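Local coordinates for aminotransferase (Neisseria meningitidis Z2491, PDB 3JTX), which probably transfers amino groups between amino acids and keto acids using pyridoxal phosphate, as a class I/II (fold type I) aminotransferase, at residues 177-182 with 326-331; 153-158 with 183-188. All blocks are in the same frame, centred on the assembly; numbering follows the deposited sequence.

Contacts 1 and 2 share one piece of chain: the loop that leaves strand 169-175 of the large mixed sheet and runs into helix 187-200. Residues 177-182 of it are buried against strand 328-332 of the small antiparallel sheet in contact 1; the following residues 183-188, which enter the helix, meet the 153-158 loop nearer the surface in contact 2. Chemistry follows depth. Contact 1 buries aromatic faces against proline and amide groups beside the cofactor, with two waters between the backbones, whereas contact 2 is smaller, partly exposed and centred on a serine hydroxyl with two waters. One place where they meet is Trp-330 CD1, 3.5 Å from Phe-154 CE1; another is a probable hydrogen bond between Asn-178 N and Ser-183 O.

Contact 1: residues 177-182 with 326-331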
loop_
_atom_site.group_PDB
_atom_site.type_symbol
_atom_site.label_atom_id
_atom_site.label_comp_id
_atom_site.label_asym_id
_atom_site.label_seq_id
_atom_site.Cartn_x
_atom_site.Cartn_y
_atom_site.Cartn_z
ATOM N N PRO A 177 6.316 19.891 -11.793
ATOM C CA PRO A 177 5.797 21.205 -11.366
ATOM C C PRO A 177 5.417 21.240 -9.898
ATOM O O PRO A 177 4.912 20.249 -9.370
ATOM C CB PRO A 177 4.537 21.388 -12.217
ATOM C CG PRO A 177 4.784 20.543 -13.425
ATOM C CD PRO A 177 5.586 19.373 -12.967
ATOM N N ASN A 178 5.610 22.387 -9.260
ATOM C CA ASN A 178 5.384 22.499 -7.833
ATOM C C ASN A 178 3.908 22.702 -7.475
ATOM O O ASN A 178 3.156 23.376 -8.182
ATOM C CB ASN A 178 6.219 23.644 -7.264
ATOM C CG ASN A 178 6.171 23.696 -5.759
ATOM O OD1 ASN A 178 5.380 24.451 -5.174
ATOM N ND2 ASN A 178 7.011 22.897 -5.116
ATOM N N ASN A 179 3.496 22.036 -6.403
ATOM C CA ASN A 179 2.262 22.335 -5.688
ATOM C C ASN A 179 2.728 23.059 -4.427
ATOM O O ASN A 179 3.390 22.453 -3.592
ATOM C CB ASN A 179 1.543 21.036 -5.337
ATOM C CG ASN A 179 0.249 21.247 -4.564
ATOM O OD1 ASN A 179 -0.119 22.376 -4.232
ATOM N ND2 ASN A 179 -0.460 20.147 -4.285
ATOM N N PRO A 180 2.353 24.338 -4.248
ATOM C CA PRO A 180 1.331 25.135 -4.938
ATOM C C PRO A 180 1.791 26.125 -6.021
ATOM O O PRO A 180 0.944 26.705 -6.684
ATOM C CB PRO A 180 0.748 25.951 -3.786
ATOM C CG PRO A 180 2.003 26.283 -2.936
ATOM C CD PRO A 180 2.893 25.059 -3.077
ATOM N N SER A 181 3.091 26.339 -6.199
ATOM C CA SER A 181 3.560 27.501 -6.993
ATOM C C SER A 181 3.462 27.336 -8.515
ATOM O O SER A 181 3.527 28.333 -9.253
ATOM C CB SER A 181 5.004 27.869 -6.618
ATOM O OG SER A 181 5.942 26.977 -7.207
ATOM N N GLY A 182 3.347 26.095 -8.984
ATOM C CA GLY A 182 3.360 25.774 -10.405
ATOM C C GLY A 182 4.751 25.801 -11.035
ATOM O O GLY A 182 4.910 25.519 -12.224
ATOM N N SER A 326 1.034 22.852 -13.946
ATOM C CA SER A 326 0.039 22.503 -12.911
ATOM C C SER A 326 -1.284 23.233 -13.146
ATOM O O SER A 326 -1.376 24.078 -14.038
ATOM C CB SER A 326 0.523 22.754 -11.481
ATOM O OG SER A 326 0.160 24.053 -11.020
ATOM N N PHE A 327 -2.297 22.845 -12.366
ATOM C CA PHE A 327 -3.607 23.494 -12.398
ATOM C C PHE A 327 -3.843 24.486 -11.256
ATOM O O PHE A 327 -4.994 24.853 -10.970
ATOM C CB PHE A 327 -4.771 22.471 -12.568
ATOM C CG PHE A 327 -4.823 21.344 -11.554
ATOM C CD1 PHE A 327 -4.901 21.586 -10.187
ATOM C CD2 PHE A 327 -4.894 20.020 -11.990
ATOM C CE1 PHE A 327 -5.013 20.540 -9.283
ATOM C CE2 PHE A 327 -4.991 18.970 -11.089
ATOM C CZ PHE A 327 -5.055 19.231 -9.732
ATOM N N TYR A 328 -2.765 24.973 -10.645
ATOM C CA TYR A 328 -2.868 25.967 -9.572
ATOM C C TYR A 328 -2.487 27.356 -10.036
ATOM O O TYR A 328 -1.608 27.516 -10.901
ATOM C CB TYR A 328 -1.969 25.592 -8.392
ATOM C CG TYR A 328 -2.295 24.247 -7.830
ATOM C CD1 TYR A 328 -3.484 24.029 -7.125
ATOM C CD2 TYR A 328 -1.426 23.188 -8.001
ATOM C CE1 TYR A 328 -3.786 22.768 -6.603
ATOM C CE2 TYR A 328 -1.716 21.928 -7.490
ATOM C CZ TYR A 328 -2.882 21.720 -6.789
ATOM O OH TYR A 328 -3.156 20.441 -6.322
ATOM N N ILE A 329 -3.177 28.350 -9.478
ATOM C CA ILE A 329 -2.728 29.728 -9.491
ATOM C C ILE A 329 -2.318 30.045 -8.032
ATOM O O ILE A 329 -3.118 29.895 -7.104
ATOM C CB ILE A 329 -3.835 30.689 -9.935
ATOM C CG1 ILE A 329 -4.261 30.398 -11.384
ATOM C CG2 ILE A 329 -3.362 32.127 -9.821
ATOM C CD1 ILE A 329 -5.385 31.293 -11.868
ATOM N N TRP A 330 -1.063 30.442 -7.846
ATOM C CA TRP A 330 -0.538 30.855 -6.538
ATOM C C TRP A 330 -0.661 32.372 -6.507
ATOM O O TRP A 330 0.249 33.101 -6.916
ATOM C CB TRP A 330 0.908 30.336 -6.422
ATOM C CG TRP A 330 1.686 30.493 -5.127
ATOM C CD1 TRP A 330 2.964 31.011 -5.007
ATOM C CD2 TRP A 330 1.320 30.043 -3.819
ATOM N NE1 TRP A 330 3.391 30.927 -3.711
ATOM C CE2 TRP A 330 2.399 30.352 -2.955
ATOM C CE3 TRP A 330 0.181 29.425 -3.285
ATOM C CZ2 TRP A 330 2.365 30.073 -1.581
ATOM C CZ3 TRP A 330 0.142 29.160 -1.912
ATOM C CH2 TRP A 330 1.232 29.461 -1.084
ATOM N N LEU A 331 -1.806 32.849 -6.029
ATOM C CA LEU A 331 -2.181 34.245 -6.175
ATOM C C LEU A 331 -1.642 35.127 -5.042
ATOM O O LEU A 331 -1.945 34.913 -3.860
ATOM C CB LEU A 331 -3.708 34.368 -6.258
ATOM C CG LEU A 331 -4.219 35.789 -6.521
ATOM C CD1 LEU A 331 -3.822 36.239 -7.939
ATOM C CD2 LEU A 331 -5.731 35.899 -6.314
HETATM O O HOH W 1 0.701 27.643 -9.729
HETATM O O HOH W 2 0.990 30.082 -9.910
#
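Asn-179 sends CG anti to its backbone N (chi1 179°), while Tyr-328 has CG anti to its carbonyl carbon, and these two torsions place the CG atoms from which amide and phenol ring meet. The two planes lie 20° apart. The setting is the cofactor pocket of a PLP-dependent, fold type I aminotransferase, where the loop after strand 169-175 meets strand 328-332. OD1 of Asn-179 lies over one face of the tyrosine ring, toward its rim, and CG of Asn-179 comes within 3.6 Å of Tyr-328 CE2; Phe-327 covers the opposite face. Both polar ends have partners beyond the pair. Asn-179 ND2 bonds O3 of the pyridoxal-phosphate-modified Lys-245 and its OD1 takes a bond from Arg-374, while Tyr-328 OH pairs with Tyr-210 OH. The amide therefore links cofactor and arginine while resting on the phenol.

Pro-180, which follows a cis peptide bond, supplies the apolar half. It lies beside Trp-330, and its CG makes a CH-pi contact 3.6 Å from the centroid of the indole six-membered ring, only 12° off the normal. Tyr-372 stacks on the same indole, tying it to the neighbouring strand 372-376. The turn is shaped from within by an Asx motif: Ser-181 N donates to Asn-178 OD1 at 3.1 Å, in the carbonyl plane and on a lone pair.

Water joins the two backbones. One molecule donates to Pro-180 O and to Tyr-328 O; a second donates to Ser-181 O and accepts from Trp-330 N at 2.9 Å.

Contact 2: residues 153-158 with 183-188; sequences SFNPDW and SVLDLD
Asn-155 ND2 comes within 3.2 Å of Ser-183 OG, at an angle too poor for a hydrogen bond. A water bridges this pair, accepting from Asn-155 ND2 at 2.7 Å and also bonding Ser-183 OG. Ser-153 O lies 3.1 Å from the same Ser-183 OG, and another water donates to this carbonyl and reaches the hydroxyl as well. Ser-183 OG stands anti to its backbone N (chi1 177°), within reach of both waters. Beside this polar group, Leu-185 CD1 packs against Pro-156 CD at 4.0 Å and approaches Asn-155 ND2, the leucine crossing both side chains obliquely.

A second shell sets these groups. Ser-153 forms an ST turn, its OG accepting from Asn-155 N at 3.0 Å with an N-H...O angle of 170°. In the large domain of this aminotransferase fold, the turn belongs to the loop after strand 143-148, while 183-188 leads into helix 187-200. Leu-185 N donates to Ser-176 OG, and Val-184 N to Asp-324 OD2. Asp-186 is the N-cap of the helix, its OD1 accepting from Gly-189 N. Farther out, Pro-156 CB lies 3.7 Å above the Trp-158 ring plane, toward the rim.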
loop_
_atom_site.group_PDB
_atom_site.type_symbol
_atom_site.label_atom_id
_atom_site.label_comp_id
_atom_site.label_asym_id
_atom_site.label_seq_id
_atom_site.Cartn_x
_atom_site.Cartn_y
_atom_site.Cartn_z
ATOM N N SER A 153 10.669 33.388 -8.888
ATOM C CA SER A 153 10.861 32.063 -9.493
ATOM C C SER A 153 10.120 30.957 -8.726
ATOM O O SER A 153 9.636 29.993 -9.330
ATOM C CB SER A 153 12.349 31.718 -9.547
ATOM O OG SER A 153 12.835 31.340 -8.258
ATOM N N PHE A 154 10.043 31.120 -7.405
ATOM C CA PHE A 154 9.590 30.085 -6.464
ATOM C C PHE A 154 10.457 28.809 -6.495
ATOM O O PHE A 154 10.011 27.754 -6.049
ATOM C CB PHE A 154 8.092 29.762 -6.643
ATOM C CG PHE A 154 7.209 30.966 -6.557
ATOM C CD1 PHE A 154 6.838 31.482 -5.331
ATOM C CD2 PHE A 154 6.779 31.607 -7.710
ATOM C CE1 PHE A 154 6.048 32.617 -5.244
ATOM C CE2 PHE A 154 5.980 32.742 -7.639
ATOM C CZ PHE A 154 5.611 33.245 -6.407
ATOM N N ASN A 155 11.697 28.910 -6.989
ATOM C CA ASN A 155 12.658 27.810 -6.851
ATOM C C ASN A 155 13.146 27.737 -5.407
ATOM O O ASN A 155 13.163 28.753 -4.726
ATOM C CB ASN A 155 13.864 27.999 -7.771
ATOM C CG ASN A 155 13.485 28.053 -9.244
ATOM O OD1 ASN A 155 14.081 28.809 -10.016
ATOM N ND2 ASN A 155 12.498 27.273 -9.636
ATOM N N PRO A 156 13.547 26.537 -4.935
ATOM C CA PRO A 156 14.033 26.372 -3.556
ATOM C C PRO A 156 15.331 27.124 -3.266
ATOM O O PRO A 156 16.231 27.114 -4.092
ATOM C CB PRO A 156 14.284 24.862 -3.437
ATOM C CG PRO A 156 13.610 24.237 -4.613
ATOM C CD PRO A 156 13.588 25.268 -5.684
ATOM N N ASP A 157 15.410 27.753 -2.092
ATOM C CA ASP A 157 16.607 28.462 -1.644
ATOM C C ASP A 157 17.462 27.545 -0.773
ATOM O O ASP A 157 17.321 27.496 0.452
ATOM C CB ASP A 157 16.227 29.729 -0.872
ATOM C CG ASP A 157 17.427 30.605 -0.548
ATOM O OD1 ASP A 157 18.577 30.192 -0.790
ATOM O OD2 ASP A 157 17.214 31.724 -0.053
ATOM N N TRP A 158 18.370 26.830 -1.422
ATOM C CA TRP A 158 19.161 25.801 -0.744
ATOM C C TRP A 158 20.178 26.360 0.254
ATOM O O TRP A 158 20.574 25.649 1.171
ATOM C CB TRP A 158 19.898 24.934 -1.756
ATOM C CG TRP A 158 19.033 24.302 -2.809
ATOM C CD1 TRP A 158 19.027 24.597 -4.132
ATOM C CD2 TRP A 158 18.066 23.254 -2.627
ATOM N NE1 TRP A 158 18.109 23.815 -4.791
ATOM C CE2 TRP A 158 17.516 22.972 -3.891
ATOM C CE3 TRP A 158 17.618 22.527 -1.522
ATOM C CZ2 TRP A 158 16.532 21.998 -4.084
ATOM C CZ3 TRP A 158 16.647 21.549 -1.718
ATOM C CH2 TRP A 158 16.113 21.300 -2.988
ATOM N N SER A 183 5.762 26.135 -10.239
ATOM C CA SER A 183 7.104 26.327 -10.750
ATOM C C SER A 183 7.702 25.016 -11.224
ATOM O O SER A 183 7.578 23.982 -10.548
ATOM C CB SER A 183 8.020 26.902 -9.669
ATOM O OG SER A 183 9.359 27.023 -10.180
ATOM N N VAL A 184 8.370 25.070 -12.371
ATOM C CA VAL A 184 9.109 23.919 -12.891
ATOM C C VAL A 184 10.603 24.194 -12.688
ATOM O O VAL A 184 11.143 25.178 -13.218
ATOM C CB VAL A 184 8.766 23.677 -14.379
ATOM C CG1 VAL A 184 9.675 22.618 -15.009
ATOM C CG2 VAL A 184 7.279 23.264 -14.514
ATOM N N LEU A 185 11.269 23.347 -11.908
ATOM C CA LEU A 185 12.696 23.518 -11.668
ATOM C C LEU A 185 13.421 23.435 -13.020
ATOM O O LEU A 185 13.171 22.526 -13.820
ATOM C CB LEU A 185 13.221 22.454 -10.701
ATOM C CG LEU A 185 14.616 22.713 -10.131
ATOM C CD1 LEU A 185 14.642 24.005 -9.300
ATOM C CD2 LEU A 185 15.115 21.527 -9.333
ATOM N N ASP A 186 14.298 24.393 -13.286
ATOM C CA ASP A 186 14.890 24.481 -14.605
ATOM C C ASP A 186 16.304 23.892 -14.633
ATOM O O ASP A 186 16.744 23.307 -13.654
ATOM C CB ASP A 186 14.820 25.917 -15.105
ATOM C CG ASP A 186 15.578 26.901 -14.235
ATOM O OD1 ASP A 186 16.284 26.504 -13.275
ATOM O OD2 ASP A 186 15.436 28.111 -14.507
ATOM N N LEU A 187 17.009 24.014 -15.752
ATOM C CA LEU A 187 18.349 23.438 -15.815
ATOM C C LEU A 187 19.314 24.019 -14.772
ATOM O O LEU A 187 20.115 23.280 -14.204
ATOM C CB LEU A 187 18.942 23.552 -17.217
ATOM C CG LEU A 187 18.411 22.551 -18.242
ATOM C CD1 LEU A 187 18.920 22.954 -19.626
ATOM C CD2 LEU A 187 18.797 21.068 -17.906
ATOM N N ASP A 188 19.239 25.322 -14.512
ATOM C CA ASP A 188 20.124 25.943 -13.504
ATOM C C ASP A 188 19.810 25.393 -12.116
ATOM O O ASP A 188 20.725 25.083 -11.341
ATOM C CB ASP A 188 19.987 27.454 -13.506
ATOM C CG ASP A 188 20.323 28.041 -14.833
ATOM O OD1 ASP A 188 21.530 28.201 -15.120
ATOM O OD2 ASP A 188 19.361 28.315 -15.588
HETATM O O HOH W 3 9.849 29.243 -11.947
HETATM O O HOH W 4 11.105 25.189 -8.589
#